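PDB 3FKA: uncharacterized NTF-2 like protein, which is of unknown function but has an NTF2-like fold and belongs to a family of putative lumazine-binding proteins. Local coordinates for residues E6-L11 with V77-D82; D98-V103 with S114-I119. All coordinates share one frame; numbering follows the deposited sequence.

Contact 1 of 2, residues E6-L11 with V77-D82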
# COMPACT_ATOMS: atom_id res chain seq x y z
N GLU B 6 -17.03 -2.01 5.17
CA GLU B 6 -17.45 -1.74 6.54
C GLU B 6 -16.23 -1.69 7.45
O GLU B 6 -16.14 -0.82 8.31
CB GLU B 6 -18.47 -2.79 7.00
CG GLU B 6 -19.81 -2.61 6.30
CD GLU B 6 -20.78 -3.78 6.46
OE1 GLU B 6 -20.37 -4.96 6.51
OE2 GLU B 6 -22.00 -3.50 6.46
N HIS B 7 -15.29 -2.62 7.27
CA HIS B 7 -14.06 -2.59 8.07
C HIS B 7 -13.24 -1.32 7.79
O HIS B 7 -12.70 -0.73 8.71
CB HIS B 7 -13.20 -3.85 7.89
CG HIS B 7 -13.83 -5.08 8.47
ND1 HIS B 7 -14.32 -5.12 9.76
CD2 HIS B 7 -13.97 -6.33 7.97
CE1 HIS B 7 -14.80 -6.33 10.00
NE2 HIS B 7 -14.58 -7.09 8.94
N ILE B 8 -13.16 -0.92 6.52
CA ILE B 8 -12.42 0.31 6.16
C ILE B 8 -13.07 1.54 6.81
O ILE B 8 -12.35 2.45 7.30
CB ILE B 8 -12.23 0.42 4.64
CG1 ILE B 8 -11.20 -0.64 4.23
CG2 ILE B 8 -11.72 1.79 4.24
CD1 ILE B 8 -11.12 -0.87 2.76
N ALA B 9 -14.40 1.59 6.84
CA ALA B 9 -15.11 2.68 7.51
C ALA B 9 -14.77 2.69 9.02
O ALA B 9 -14.51 3.74 9.63
CB ALA B 9 -16.62 2.56 7.28
N ALA B 10 -14.72 1.50 9.63
CA ALA B 10 -14.37 1.39 11.07
C ALA B 10 -12.94 1.86 11.36
O ALA B 10 -12.67 2.56 12.35
CB ALA B 10 -14.58 -0.03 11.56
N LEU B 11 -12.02 1.51 10.46
CA LEU B 11 -10.61 1.89 10.56
C LEU B 11 -10.45 3.40 10.38
O LEU B 11 -9.65 4.03 11.06
CB LEU B 11 -9.76 1.07 9.56
CG LEU B 11 -9.59 -0.41 9.90
CD1 LEU B 11 -9.18 -1.26 8.64
CD2 LEU B 11 -8.61 -0.62 11.06
N VAL B 77 -4.50 2.34 3.55
CA VAL B 77 -5.17 1.38 4.42
C VAL B 77 -5.11 0.04 3.70
O VAL B 77 -5.49 -0.02 2.54
CB VAL B 77 -6.66 1.69 4.68
CG1 VAL B 77 -7.24 0.64 5.63
CG2 VAL B 77 -6.87 3.09 5.24
N SER B 78 -4.61 -1.00 4.38
CA SER B 78 -4.52 -2.36 3.82
C SER B 78 -5.21 -3.27 4.82
O SER B 78 -5.00 -3.13 6.03
CB SER B 78 -3.08 -2.82 3.58
OG SER B 78 -2.44 -2.01 2.60
N VAL B 79 -6.03 -4.20 4.34
CA VAL B 79 -6.77 -5.11 5.21
C VAL B 79 -6.70 -6.54 4.69
O VAL B 79 -6.83 -6.77 3.48
CB VAL B 79 -8.27 -4.73 5.29
CG1 VAL B 79 -9.04 -5.68 6.23
CG2 VAL B 79 -8.50 -3.29 5.73
N GLN B 80 -6.42 -7.48 5.59
CA GLN B 80 -6.44 -8.93 5.24
C GLN B 80 -7.16 -9.60 6.39
O GLN B 80 -6.62 -9.69 7.47
CB GLN B 80 -5.04 -9.49 5.03
CG GLN B 80 -4.35 -8.99 3.77
CD GLN B 80 -4.97 -9.53 2.46
OE1 GLN B 80 -5.50 -10.63 2.41
NE2 GLN B 80 -4.88 -8.74 1.40
N GLY B 81 -8.39 -10.07 6.16
CA GLY B 81 -9.15 -10.70 7.26
C GLY B 81 -9.29 -9.78 8.47
O GLY B 81 -9.83 -8.67 8.37
N ASP B 82 -8.75 -10.22 9.61
CA ASP B 82 -8.84 -9.46 10.86
C ASP B 82 -7.60 -8.58 11.18
O ASP B 82 -7.46 -8.14 12.34
CB ASP B 82 -9.24 -10.40 12.03
CG ASP B 82 -8.24 -11.49 12.31
OD1 ASP B 82 -7.16 -11.52 11.69
OD2 ASP B 82 -8.57 -12.34 13.17
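Val77 opens the strand side of this helix-on-sheet contact by turning its CB toward helix residues 6-11. CG1 of Val77, anti to the backbone N (chi1 -178°), is the methyl that meets the helix, lying 4.1 Å from CD1 of Leu11, which crosses it obliquely. Ile8 comes less close, its CG1 standing 4.4 Å from the same methyl of Val77. Ser78 faces away, as alternation along a strand requires, and Val79 returns to the helix side. Here the other branch does the work: CG2 of Val79, beside the backbone N, takes CD1 of Leu11 at 3.6 Å, the tightest approach of the contact, and CG1 of Ile8 at 4.1 Å. The Leu11 methyl thus rests against both valines, while Ile8 and Leu11, three residues apart on the helix, both bear on Val79. All four side chains are buried and wholly apolar, so the join depends on shape and exclusion of water. After Gln80 the strand ends, and Gly81, with positive phi, carries the chain through the turn to Asp82. The short axes approach to 9.8 Å, their directions 132° apart. Strand 72-80 is an outermost strand of its sheet within the chain, yet Val77 and Ser78 continue it as an antiparallel ladder into the second subunit; helix 4-24 lies across this end, where Leu11 also reaches Leu86 of strand 83-92 and Trp110 of strand 109-119.

Contact 2 of 2, residues D98-V103 with S114-I119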
# COMPACT_ATOMS: atom_id res chain seq x y z
N ASP B 98 4.62 10.77 9.81
CA ASP B 98 4.11 9.69 9.03
C ASP B 98 4.05 8.59 10.08
O ASP B 98 5.07 8.30 10.70
CB ASP B 98 5.01 9.24 7.91
CG ASP B 98 4.99 10.21 6.77
OD1 ASP B 98 3.92 10.40 6.15
OD2 ASP B 98 6.04 10.77 6.48
N ASP B 99 2.86 8.03 10.30
CA ASP B 99 2.63 6.94 11.21
C ASP B 99 2.25 5.69 10.44
O ASP B 99 1.42 5.78 9.52
CB ASP B 99 1.43 7.21 12.13
CG ASP B 99 1.66 8.31 13.14
OD1 ASP B 99 2.80 8.74 13.42
OD2 ASP B 99 0.63 8.73 13.70
N PHE B 100 2.86 4.55 10.79
CA PHE B 100 2.51 3.25 10.23
C PHE B 100 1.93 2.48 11.42
O PHE B 100 2.67 2.17 12.36
CB PHE B 100 3.65 2.48 9.60
CG PHE B 100 4.25 3.12 8.38
CD1 PHE B 100 3.53 3.96 7.51
CD2 PHE B 100 5.52 2.74 7.99
CE1 PHE B 100 4.10 4.44 6.38
CE2 PHE B 100 6.07 3.20 6.84
CZ PHE B 100 5.37 4.05 6.02
N LEU B 101 0.63 2.18 11.35
CA LEU B 101 -0.09 1.49 12.41
C LEU B 101 -0.44 0.06 12.04
O LEU B 101 -0.79 -0.18 10.90
CB LEU B 101 -1.41 2.23 12.67
CG LEU B 101 -1.50 3.72 13.05
CD1 LEU B 101 -2.96 4.23 12.92
CD2 LEU B 101 -0.97 4.02 14.45
N THR B 102 -0.32 -0.89 12.97
CA THR B 102 -0.73 -2.29 12.77
C THR B 102 -1.97 -2.36 13.66
O THR B 102 -1.96 -1.81 14.79
CB THR B 102 0.31 -3.36 13.11
OG1 THR B 102 0.84 -3.14 14.42
CG2 THR B 102 1.44 -3.32 12.10
N VAL B 103 -3.04 -2.99 13.17
CA VAL B 103 -4.32 -3.01 13.87
C VAL B 103 -4.92 -4.40 13.78
O VAL B 103 -4.72 -5.09 12.76
CB VAL B 103 -5.31 -2.00 13.22
CG1 VAL B 103 -6.49 -1.70 14.15
CG2 VAL B 103 -4.61 -0.66 12.86
N SER B 114 0.39 -1.50 17.27
CA SER B 114 1.63 -0.76 17.30
C SER B 114 1.59 0.40 16.35
O SER B 114 0.81 0.41 15.40
CB SER B 114 2.80 -1.68 16.87
OG SER B 114 4.05 -1.00 16.91
N LYS B 115 2.45 1.36 16.63
CA LYS B 115 2.61 2.54 15.81
C LYS B 115 4.09 2.84 15.64
O LYS B 115 4.80 2.93 16.63
CB LYS B 115 1.99 3.78 16.45
CG LYS B 115 1.98 5.04 15.54
CD LYS B 115 2.01 6.35 16.35
CE LYS B 115 0.96 6.41 17.44
NZ LYS B 115 1.08 7.68 18.19
N VAL B 116 4.56 2.93 14.39
CA VAL B 116 5.96 3.34 14.12
C VAL B 116 5.76 4.67 13.42
O VAL B 116 4.75 4.86 12.72
CB VAL B 116 6.86 2.39 13.31
CG1 VAL B 116 7.09 1.09 14.08
CG2 VAL B 116 6.31 2.13 11.92
N TYR B 117 6.69 5.60 13.65
CA TYR B 117 6.59 6.91 13.05
C TYR B 117 7.93 7.49 12.67
O TYR B 117 9.01 7.03 13.13
CB TYR B 117 5.91 7.89 14.05
CG TYR B 117 6.80 8.16 15.26
CD1 TYR B 117 7.80 9.15 15.23
CD2 TYR B 117 6.70 7.38 16.40
CE1 TYR B 117 8.66 9.36 16.29
CE2 TYR B 117 7.55 7.60 17.49
CZ TYR B 117 8.53 8.59 17.43
OH TYR B 117 9.36 8.80 18.52
N ARG B 118 7.88 8.48 11.79
CA ARG B 118 9.07 9.25 11.46
C ARG B 118 8.60 10.70 11.39
O ARG B 118 7.46 10.97 10.99
CB ARG B 118 9.81 8.77 10.20
CG ARG B 118 9.18 9.00 8.84
CD ARG B 118 9.28 10.47 8.31
NE ARG B 118 8.71 10.58 6.98
CZ ARG B 118 9.37 10.84 5.85
NH1 ARG B 118 10.68 11.07 5.80
NH2 ARG B 118 8.68 10.90 4.72
N ILE B 119 9.46 11.61 11.80
CA ILE B 119 9.15 13.02 11.77
C ILE B 119 9.71 13.57 10.47
O ILE B 119 10.88 13.35 10.15
CB ILE B 119 9.78 13.77 12.95
CG1 ILE B 119 9.22 13.23 14.26
CG2 ILE B 119 9.50 15.28 12.80
CD1 ILE B 119 9.93 13.68 15.50
O HOH W 1 3.73 -0.40 13.99
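Asp98 and Arg118 run side by side from a hydrogen-bonded antiparallel pair, their carboxylate and guanidinium planes 32° apart. Arg118 gets there by a folded chain, CG in the crowded position between backbone N and carbonyl carbon (chi1 71°) and a second bend at chi2. NE of Arg118 then meets the anti lone pair of Asp98 OD2 at 2.7 Å, near the guanidinium plane, in a salt bridge to which NH2 adds a weak bond; the other oxygen, OD1, is held by Arg120 and His87. An alanine here instead of Arg118 would take away NE and NH2, and would probably leave the Asp98 carboxylate less firmly fixed and the tie between the strands weaker at this end. On the same face, Phe100 and Val116 cross obliquely, CB to CG2 at 3.5 Å, and beyond them Thr102 pairs with Ser114; OG1 of Thr102 bonds to Ser114 of the third subunit. A water donates to Phe100 O and also bonds to Ser114 OG, which Ser39 holds too.

The opposite face carries Asp99, Leu101, Lys115 and Tyr117. Leu101 lies alongside Lys115; in the conformers given, CD2 of Leu101 is 3.3 Å from CG of Lys115, closer than usual for two carbons. Asp99 OD2 bonds to Tyr18 and Asn90, and Lys115 NZ pairs with Glu40. These strands form a long antiparallel hairpin in the sheet of the NTF2-like fold; an unidentified molecule near Asp99, probably from the crystallisation liquor, may mark a pocket.

The two contacts illustrate how one sheet can serve both a helix and its own strands. Contact 1 closes before contact 2 opens along the chain, and their centres lie about 16 Å apart. Strand 83-92 separates strand 72-80 of contact 1 from strand 95-106 of contact 2, with strand 109-119 next in order. They nevertheless touch directly, Leu11 CD2 meeting Val103 CG1 at 3.9 Å, so helix 4-24 spans from strand 72-80, outermost within the chain, toward the hairpin. Both also reach the third subunit, whereas the ladder to the second subunit runs through contact 1. Helix packing, sheet pairing and subunit assembly therefore draw on the same sheet.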